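Local atomic coordinates of acyl-CoA dehydrogenase domain protein Tcur3483 (Thermomonospora curvata, PDB entry 6WY9), a protein that binds FAD and probably oxidises the CH-CH group of its substrates. Residues A[155-160]-A[197-202]; A[169-174]-A[189-194]; A[179-184]-A[229-234]. One frame throughout, in Å; residues are numbered along the deposited sequence.

In the fold
All three contacts lie in the middle β-domain of the acyl-CoA dehydrogenase fold, and none is bridged by a direct hydrogen bond between its two segments. Contact 2 is the apolar core, where strands of two different sheets face each other. Contact 3 is also buried but lies beside the flavin, joining a loop to strand 227-239, the neighbour of strand 168-176 of contact 2; Gly173 N meets Tyr233 O at 2.9 Å. Contact 1 is only partly buried, two loops with charged and aromatic side chains over an alanine. It touches contact 2 through Thr160 O and Arg192 N, 2.6 Å apart, whereas contacts 1 and 3 do not touch, their centres lying about 21 Å apart.

Contact 1 (A[155-160]-A[197-202]); sequences LASLTT and APKHKG
Two torsions bring Lys199 and His200 up to the methyl of Ala156: Lys199 has CG lodged between its backbone N and carbonyl carbon (chi1 62°), and His200 has CG set beside its own N, opposite the carbonyl carbon (chi1 -66°). The contact joins two loops of the acyl-CoA dehydrogenase middle domain, each holding a short 3-10 turn. Lys199 lies alongside the Ala156 backbone, with CB 3.2 Å from Ala156 O, and its bent chain then carries CE to 3.6 Å from Ala156 CB. That same methyl sits over one face of the imidazole in a CH-pi contact, Ala156 CB 3.8 Å from the centroid of the His200 ring and 18° off the ring normal; the His200 ring also meets Trp251 edge-to-face. The polar ends converge on Asp154, which forms a salt bridge with Lys199 NZ and a hydrogen bond with Ser157 OG. A methionine in place of Lys199 would probably leave Asp154 without its salt-bridge mate. Arg192 fastens both loops, its NH1 bonded to Ala156 O and Leu158 O and its NH2 to Lys199 O. Lys199 NZ ends 3.5 Å from Ser157 OG.

Contact 2 (A[169-174]-A[189-194]); sequences FVIDGS and LACRTD
The Phe169 ring is the flat group of this contact, and what meets it here is a methyl: Thr193 CG2 comes obliquely to the ring, 4.1 Å from CE1, the two side chains crossing at about a right angle. Ala162 and Arg164 of strand 161-164 and Val240 also touch the Phe169 side chain. The torsion of Thr193 explains its division of labour. With OG1 held between the backbone N and the carbonyl carbon (chi1 45°), CG2 is turned to the phenylalanine while the hydroxyl serves polar partners outside the contact: Asn248 OD1, Ser204 OG and Gly202 O.

Further along, Ile171 presents one branch to two partners. Its CG2 meets Leu189 CD2 at 3.7 Å, the side chains reaching toward each other tip to tip, and lies 4.1 Å from Cys191 SG. The evidence for sheet-against-sheet packing is the spacing: Ile171 CA and Cys191 CA are 7.9 Å apart, and Phe169 CA and Thr193 CA 9.2 Å, too far for backbone pairing. These alternate residues direct their side chains into the shared interior, and rising numbers in one segment match falling numbers in the other.

Strand 168-176, from the antiparallel sheet, thus faces strand 186-192, from the mixed sheet, in the β-domain of the acyl-CoA dehydrogenase fold. Ala162 of strand 161-164 adjoins Cys191, Val208 of strand 203-209 packs on both Ile171 and Leu189, and Tyr233 of strand 227-239 touches the same pair.

Contact 3 (A[179-184]-A[229-234]); sequences SGANTA and TATYYS. With FDA (dihydroflavine-adenine dinucleotide), chain C.
Van der Waals packing joins the two segments, the methyl of Ala181 facing two threonines of the strand: Ala181 CB lies 3.3 Å from Thr231 CG2, tighter than usual for two carbons, and also 3.3 Å from Thr229 OG1. Thr231 owes that approach to its first torsion (chi1 50°), which sets CG2 opposite the carbonyl carbon. Asn182 and Thr229 cross obliquely, OD1 of the first 4.0 Å from CG2 of the second.

Among hydrogen bonds, Thr231 OG1 and Tyr233 OH are 2.8 Å apart within the strand, while Thr178, just before the loop, ties it to the strand, its O bonded to Thr229 OG1 and its OG1 to Thr231 OG1. Asn182 ND2 is held by Gly58 O, and Thr183 N reaches Gly180 O at 2.9 Å.

Ser179 binds the cofactor, as do Thr147, Thr153 and Glu388 outside the segments: Ser179 N donates to O4 of the reduced flavin at 3.2 Å (angle 145°), while the OG bond to O4 is weak. Flavin N5 is 2.9 Å from Ser179 OG.

The loop links strand 168-176 to strand 186-192, where Ile187 packs on Ala181. Beyond strand 227-239, strand 215-221 supplies Trp217 against Asn182 and Thr229, and Phe215 against Thr231.

Contact 1 (A[155-160]-A[197-202])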
# COMPACT_ATOMS: atom_id res chain seq x y z
N LEU A 155 11.51 -26.79 2.48
CA LEU A 155 11.29 -27.93 3.37
C LEU A 155 11.75 -29.23 2.71
O LEU A 155 12.26 -30.12 3.40
CB LEU A 155 9.81 -27.99 3.79
CG LEU A 155 9.38 -29.23 4.61
CD1 LEU A 155 10.25 -29.39 5.87
CD2 LEU A 155 7.87 -29.24 4.97
N ALA A 156 11.61 -29.33 1.38
CA ALA A 156 12.01 -30.55 0.68
C ALA A 156 13.52 -30.79 0.72
O ALA A 156 13.97 -31.86 0.30
CB ALA A 156 11.52 -30.51 -0.78
N SER A 157 14.31 -29.86 1.27
CA SER A 157 15.73 -30.09 1.51
C SER A 157 16.03 -30.64 2.90
O SER A 157 17.19 -30.62 3.29
CB SER A 157 16.52 -28.79 1.35
OG SER A 157 16.72 -28.54 -0.02
N LEU A 158 15.02 -31.05 3.67
CA LEU A 158 15.29 -31.52 5.03
C LEU A 158 16.26 -32.71 5.02
O LEU A 158 16.32 -33.49 4.06
CB LEU A 158 13.96 -31.88 5.71
CG LEU A 158 13.19 -33.00 4.99
CD1 LEU A 158 13.71 -34.42 5.36
CD2 LEU A 158 11.65 -32.83 5.18
N THR A 159 17.05 -32.83 6.09
CA THR A 159 18.10 -33.83 6.19
C THR A 159 17.96 -34.73 7.40
O THR A 159 18.77 -35.66 7.53
CB THR A 159 19.49 -33.16 6.26
OG1 THR A 159 19.51 -32.25 7.38
CG2 THR A 159 19.79 -32.39 4.97
N THR A 160 17.02 -34.48 8.31
CA THR A 160 16.78 -35.45 9.37
C THR A 160 16.58 -36.81 8.71
O THR A 160 15.75 -36.95 7.80
CB THR A 160 15.54 -35.07 10.22
OG1 THR A 160 15.81 -33.88 10.97
CG2 THR A 160 15.17 -36.22 11.20
N ALA A 197 17.34 -40.09 -3.86
CA ALA A 197 16.18 -39.76 -4.69
C ALA A 197 16.03 -38.26 -4.88
O ALA A 197 16.55 -37.45 -4.09
CB ALA A 197 14.91 -40.32 -4.05
N PRO A 198 15.29 -37.85 -5.91
CA PRO A 198 14.85 -36.45 -5.98
C PRO A 198 14.37 -36.03 -4.60
O PRO A 198 13.77 -36.83 -3.88
CB PRO A 198 13.71 -36.48 -6.99
CG PRO A 198 14.01 -37.69 -7.86
CD PRO A 198 14.67 -38.69 -6.94
N LYS A 199 14.67 -34.79 -4.21
CA LYS A 199 14.41 -34.37 -2.83
C LYS A 199 12.95 -34.57 -2.44
O LYS A 199 12.66 -35.04 -1.34
CB LYS A 199 14.85 -32.92 -2.62
CG LYS A 199 14.14 -31.85 -3.45
CD LYS A 199 14.92 -30.52 -3.34
CE LYS A 199 14.03 -29.31 -3.03
NZ LYS A 199 14.82 -28.03 -2.96
N HIS A 200 12.01 -34.23 -3.33
CA HIS A 200 10.59 -34.45 -3.04
C HIS A 200 10.23 -35.92 -2.94
O HIS A 200 9.17 -36.25 -2.42
CB HIS A 200 9.72 -33.81 -4.12
CG HIS A 200 9.81 -32.32 -4.15
ND1 HIS A 200 9.00 -31.50 -3.40
CD2 HIS A 200 10.64 -31.49 -4.84
CE1 HIS A 200 9.31 -30.24 -3.62
NE2 HIS A 200 10.31 -30.21 -4.49
N LYS A 201 11.08 -36.81 -3.43
CA LYS A 201 10.75 -38.23 -3.46
C LYS A 201 11.58 -39.05 -2.48
O LYS A 201 11.62 -40.28 -2.58
CB LYS A 201 10.89 -38.78 -4.89
CG LYS A 201 10.44 -37.76 -5.94
CD LYS A 201 9.56 -38.32 -7.04
CE LYS A 201 10.36 -39.17 -8.01
NZ LYS A 201 9.85 -39.17 -9.42
N GLY A 202 12.25 -38.39 -1.53
CA GLY A 202 13.11 -39.06 -0.57
C GLY A 202 12.63 -38.97 0.87
O GLY A 202 13.35 -39.34 1.80

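Contact 2 (A[169-174]-A[189-194])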
# COMPACT_ATOMS: atom_id res chain seq x y z
N PHE A 169 13.08 -48.14 12.18
CA PHE A 169 13.82 -47.02 11.63
C PHE A 169 14.65 -46.40 12.74
O PHE A 169 14.20 -46.33 13.89
CB PHE A 169 12.89 -45.97 11.02
CG PHE A 169 12.59 -46.22 9.58
CD1 PHE A 169 13.56 -45.98 8.62
CD2 PHE A 169 11.35 -46.70 9.18
CE1 PHE A 169 13.29 -46.20 7.29
CE2 PHE A 169 11.09 -46.93 7.84
CZ PHE A 169 12.07 -46.68 6.89
N VAL A 170 15.86 -45.97 12.39
CA VAL A 170 16.76 -45.26 13.30
C VAL A 170 16.81 -43.81 12.81
O VAL A 170 17.20 -43.55 11.66
CB VAL A 170 18.16 -45.89 13.35
CG1 VAL A 170 19.01 -45.24 14.44
CG2 VAL A 170 18.05 -47.37 13.60
N ILE A 171 16.43 -42.88 13.68
CA ILE A 171 16.17 -41.50 13.29
C ILE A 171 17.23 -40.61 13.94
O ILE A 171 17.43 -40.66 15.16
CB ILE A 171 14.76 -41.05 13.69
CG1 ILE A 171 13.68 -41.96 13.07
CG2 ILE A 171 14.48 -39.58 13.31
CD1 ILE A 171 12.29 -41.67 13.62
N ASP A 172 17.90 -39.80 13.11
CA ASP A 172 18.93 -38.88 13.57
C ASP A 172 18.71 -37.54 12.91
O ASP A 172 18.72 -37.45 11.68
CB ASP A 172 20.33 -39.40 13.24
CG ASP A 172 20.70 -40.62 14.05
OD1 ASP A 172 20.89 -40.47 15.28
OD2 ASP A 172 20.77 -41.72 13.45
N GLY A 173 18.54 -36.51 13.71
CA GLY A 173 18.46 -35.15 13.20
C GLY A 173 17.89 -34.25 14.27
O GLY A 173 17.92 -34.58 15.46
N SER A 174 17.32 -33.14 13.82
CA SER A 174 16.69 -32.19 14.72
C SER A 174 15.68 -31.38 13.93
O SER A 174 15.75 -31.30 12.70
CB SER A 174 17.72 -31.26 15.35
OG SER A 174 18.09 -30.33 14.35
N LEU A 189 6.65 -36.58 12.08
CA LEU A 189 8.04 -36.23 11.75
C LEU A 189 8.36 -36.50 10.29
O LEU A 189 8.27 -37.65 9.83
CB LEU A 189 9.02 -36.97 12.66
CG LEU A 189 10.48 -36.53 12.52
CD1 LEU A 189 10.67 -35.12 13.11
CD2 LEU A 189 11.38 -37.55 13.20
N ALA A 190 8.78 -35.44 9.57
CA ALA A 190 9.23 -35.54 8.19
C ALA A 190 10.71 -35.88 8.17
O ALA A 190 11.52 -35.12 8.69
CB ALA A 190 8.95 -34.24 7.44
N CYS A 191 11.07 -37.04 7.57
CA CYS A 191 12.43 -37.56 7.55
C CYS A 191 12.86 -37.90 6.13
O CYS A 191 12.04 -38.30 5.29
CB CYS A 191 12.59 -38.87 8.39
SG CYS A 191 12.01 -38.87 10.09
N ARG A 192 14.17 -37.80 5.90
CA ARG A 192 14.81 -38.30 4.67
C ARG A 192 15.03 -39.81 4.78
O ARG A 192 15.86 -40.28 5.57
CB ARG A 192 16.14 -37.58 4.44
CG ARG A 192 16.97 -38.11 3.24
CD ARG A 192 16.50 -37.49 1.93
NE ARG A 192 16.16 -36.09 2.13
CZ ARG A 192 15.35 -35.37 1.35
NH1 ARG A 192 15.08 -34.11 1.68
NH2 ARG A 192 14.79 -35.89 0.27
N THR A 193 14.30 -40.58 3.97
CA THR A 193 14.46 -42.03 3.95
C THR A 193 15.26 -42.54 2.74
O THR A 193 15.76 -43.68 2.76
CB THR A 193 13.07 -42.71 4.00
OG1 THR A 193 12.16 -42.06 3.11
CG2 THR A 193 12.47 -42.61 5.41
N ASP A 194 15.41 -41.74 1.69
CA ASP A 194 16.18 -42.18 0.53
C ASP A 194 17.10 -41.05 0.11
O ASP A 194 16.68 -40.15 -0.63
CB ASP A 194 15.28 -42.61 -0.63
CG ASP A 194 16.09 -43.13 -1.81
OD1 ASP A 194 17.33 -42.96 -1.83
OD2 ASP A 194 15.48 -43.74 -2.71

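Contact 3 (A[179-184]-A[229-234])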
# COMPACT_ATOMS: atom_id res chain seq x y z
N SER A 179 6.13 -26.53 17.57
CA SER A 179 5.13 -26.09 18.55
C SER A 179 4.47 -27.27 19.21
O SER A 179 4.02 -28.21 18.54
CB SER A 179 4.03 -25.23 17.92
OG SER A 179 4.56 -24.27 17.06
N GLY A 180 4.30 -27.16 20.53
CA GLY A 180 3.68 -28.16 21.35
C GLY A 180 4.53 -29.39 21.64
O GLY A 180 4.04 -30.31 22.29
N ALA A 181 5.78 -29.45 21.16
CA ALA A 181 6.52 -30.69 21.37
C ALA A 181 6.68 -31.01 22.85
O ALA A 181 6.78 -32.18 23.22
CB ALA A 181 7.89 -30.65 20.69
N ASN A 182 6.70 -29.98 23.71
CA ASN A 182 6.83 -30.17 25.16
C ASN A 182 5.57 -30.74 25.80
O ASN A 182 5.64 -31.27 26.92
CB ASN A 182 7.18 -28.83 25.83
CG ASN A 182 6.18 -27.70 25.48
OD1 ASN A 182 5.76 -27.55 24.33
ND2 ASN A 182 5.81 -26.90 26.47
N THR A 183 4.41 -30.65 25.12
CA THR A 183 3.15 -31.14 25.67
C THR A 183 2.53 -32.25 24.85
O THR A 183 1.51 -32.80 25.26
CB THR A 183 2.11 -29.99 25.80
OG1 THR A 183 1.78 -29.47 24.50
CG2 THR A 183 2.65 -28.87 26.66
N ALA A 184 3.10 -32.59 23.70
CA ALA A 184 2.56 -33.61 22.82
C ALA A 184 3.01 -35.01 23.26
O ALA A 184 4.01 -35.18 23.97
CB ALA A 184 3.00 -33.36 21.37
N THR A 229 9.59 -24.95 20.51
CA THR A 229 10.75 -25.75 20.91
C THR A 229 11.67 -26.00 19.72
O THR A 229 11.31 -25.78 18.56
CB THR A 229 10.36 -27.13 21.50
OG1 THR A 229 9.88 -27.97 20.44
CG2 THR A 229 9.27 -26.98 22.56
N ALA A 230 12.88 -26.44 20.04
CA ALA A 230 13.67 -27.24 19.13
C ALA A 230 13.54 -28.68 19.63
O ALA A 230 13.41 -28.91 20.83
CB ALA A 230 15.14 -26.80 19.12
N THR A 231 13.51 -29.64 18.71
CA THR A 231 13.47 -31.03 19.11
C THR A 231 14.67 -31.73 18.51
O THR A 231 15.17 -31.33 17.45
CB THR A 231 12.15 -31.72 18.71
OG1 THR A 231 11.86 -31.47 17.32
CG2 THR A 231 10.97 -31.19 19.59
N TYR A 232 15.16 -32.74 19.22
CA TYR A 232 16.37 -33.48 18.87
C TYR A 232 16.09 -34.97 18.86
O TYR A 232 15.37 -35.47 19.73
CB TYR A 232 17.52 -33.17 19.86
CG TYR A 232 17.77 -31.68 19.94
CD1 TYR A 232 18.59 -31.05 19.02
CD2 TYR A 232 17.15 -30.90 20.91
CE1 TYR A 232 18.79 -29.68 19.06
CE2 TYR A 232 17.35 -29.51 20.96
CZ TYR A 232 18.17 -28.92 20.03
OH TYR A 232 18.39 -27.56 20.05
N TYR A 233 16.67 -35.67 17.87
CA TYR A 233 16.46 -37.11 17.65
C TYR A 233 17.84 -37.73 17.48
O TYR A 233 18.50 -37.53 16.45
CB TYR A 233 15.57 -37.38 16.44
CG TYR A 233 14.34 -36.50 16.45
CD1 TYR A 233 14.41 -35.20 15.98
CD2 TYR A 233 13.13 -36.95 16.98
CE1 TYR A 233 13.27 -34.36 16.01
CE2 TYR A 233 12.04 -36.15 17.02
CZ TYR A 233 12.10 -34.85 16.54
OH TYR A 233 11.01 -34.04 16.61
N SER A 234 18.26 -38.48 18.49
CA SER A 234 19.60 -39.05 18.55
C SER A 234 19.43 -40.56 18.68
O SER A 234 19.15 -41.06 19.77
CB SER A 234 20.37 -38.45 19.70
OG SER A 234 21.71 -38.87 19.65
PA FDA C . 13.37 -18.95 5.85
O1A FDA C . 14.75 -18.55 6.27
O2A FDA C . 13.17 -20.18 4.94
O5B FDA C . 12.72 -17.69 4.92
C5B FDA C . 12.77 -16.52 5.70
C4B FDA C . 12.08 -15.42 4.87
O4B FDA C . 12.77 -15.44 3.53
C3B FDA C . 10.64 -15.75 4.49
O3B FDA C . 9.73 -15.30 5.43
C2B FDA C . 10.46 -14.93 3.23
O2B FDA C . 10.39 -13.47 3.47
C1B FDA C . 11.81 -15.13 2.47
N9A FDA C . 11.79 -16.19 1.46
C8A FDA C . 12.02 -17.57 1.61
N7A FDA C . 11.98 -18.22 0.46
C5A FDA C . 11.71 -17.25 -0.49
C6A FDA C . 11.52 -17.35 -1.88
N6A FDA C . 11.61 -18.53 -2.52
N1A FDA C . 11.25 -16.25 -2.61
C2A FDA C . 11.17 -15.09 -1.88
N3A FDA C . 11.31 -14.84 -0.56
C4A FDA C . 11.60 -15.97 0.11
N1 FDA C . 7.43 -25.59 11.86
C2 FDA C . 7.22 -26.96 12.12
O2 FDA C . 7.85 -27.82 11.48
N3 FDA C . 6.28 -27.25 13.10
C4 FDA C . 5.56 -26.29 13.84
O4 FDA C . 4.77 -26.66 14.70
C4X FDA C . 5.84 -24.92 13.52
N5 FDA C . 5.18 -23.91 14.21
C5X FDA C . 5.77 -22.67 14.27
C6 FDA C . 5.43 -21.78 15.22
C7 FDA C . 6.08 -20.53 15.26
C7M FDA C . 5.69 -19.62 16.28
C8 FDA C . 7.02 -20.18 14.36
C8M FDA C . 7.69 -18.86 14.39
C9 FDA C . 7.35 -21.08 13.36
C9A FDA C . 6.73 -22.32 13.33
N10 FDA C . 7.05 -23.25 12.32
C10 FDA C . 6.76 -24.59 12.58
C1' FDA C . 8.17 -22.93 11.38
C2' FDA C . 7.65 -22.31 10.06
O2' FDA C . 7.04 -23.24 9.30
C3' FDA C . 8.97 -21.71 9.38
O3' FDA C . 9.44 -20.59 10.11
C4' FDA C . 8.72 -21.37 7.92
O4' FDA C . 8.57 -22.57 7.24
C5' FDA C . 9.89 -20.49 7.42
O5' FDA C . 11.06 -21.24 7.50
P FDA C . 12.26 -20.30 8.09
O1P FDA C . 11.77 -19.82 9.37
O2P FDA C . 13.54 -21.13 8.02
O3P FDA C . 12.42 -18.96 7.13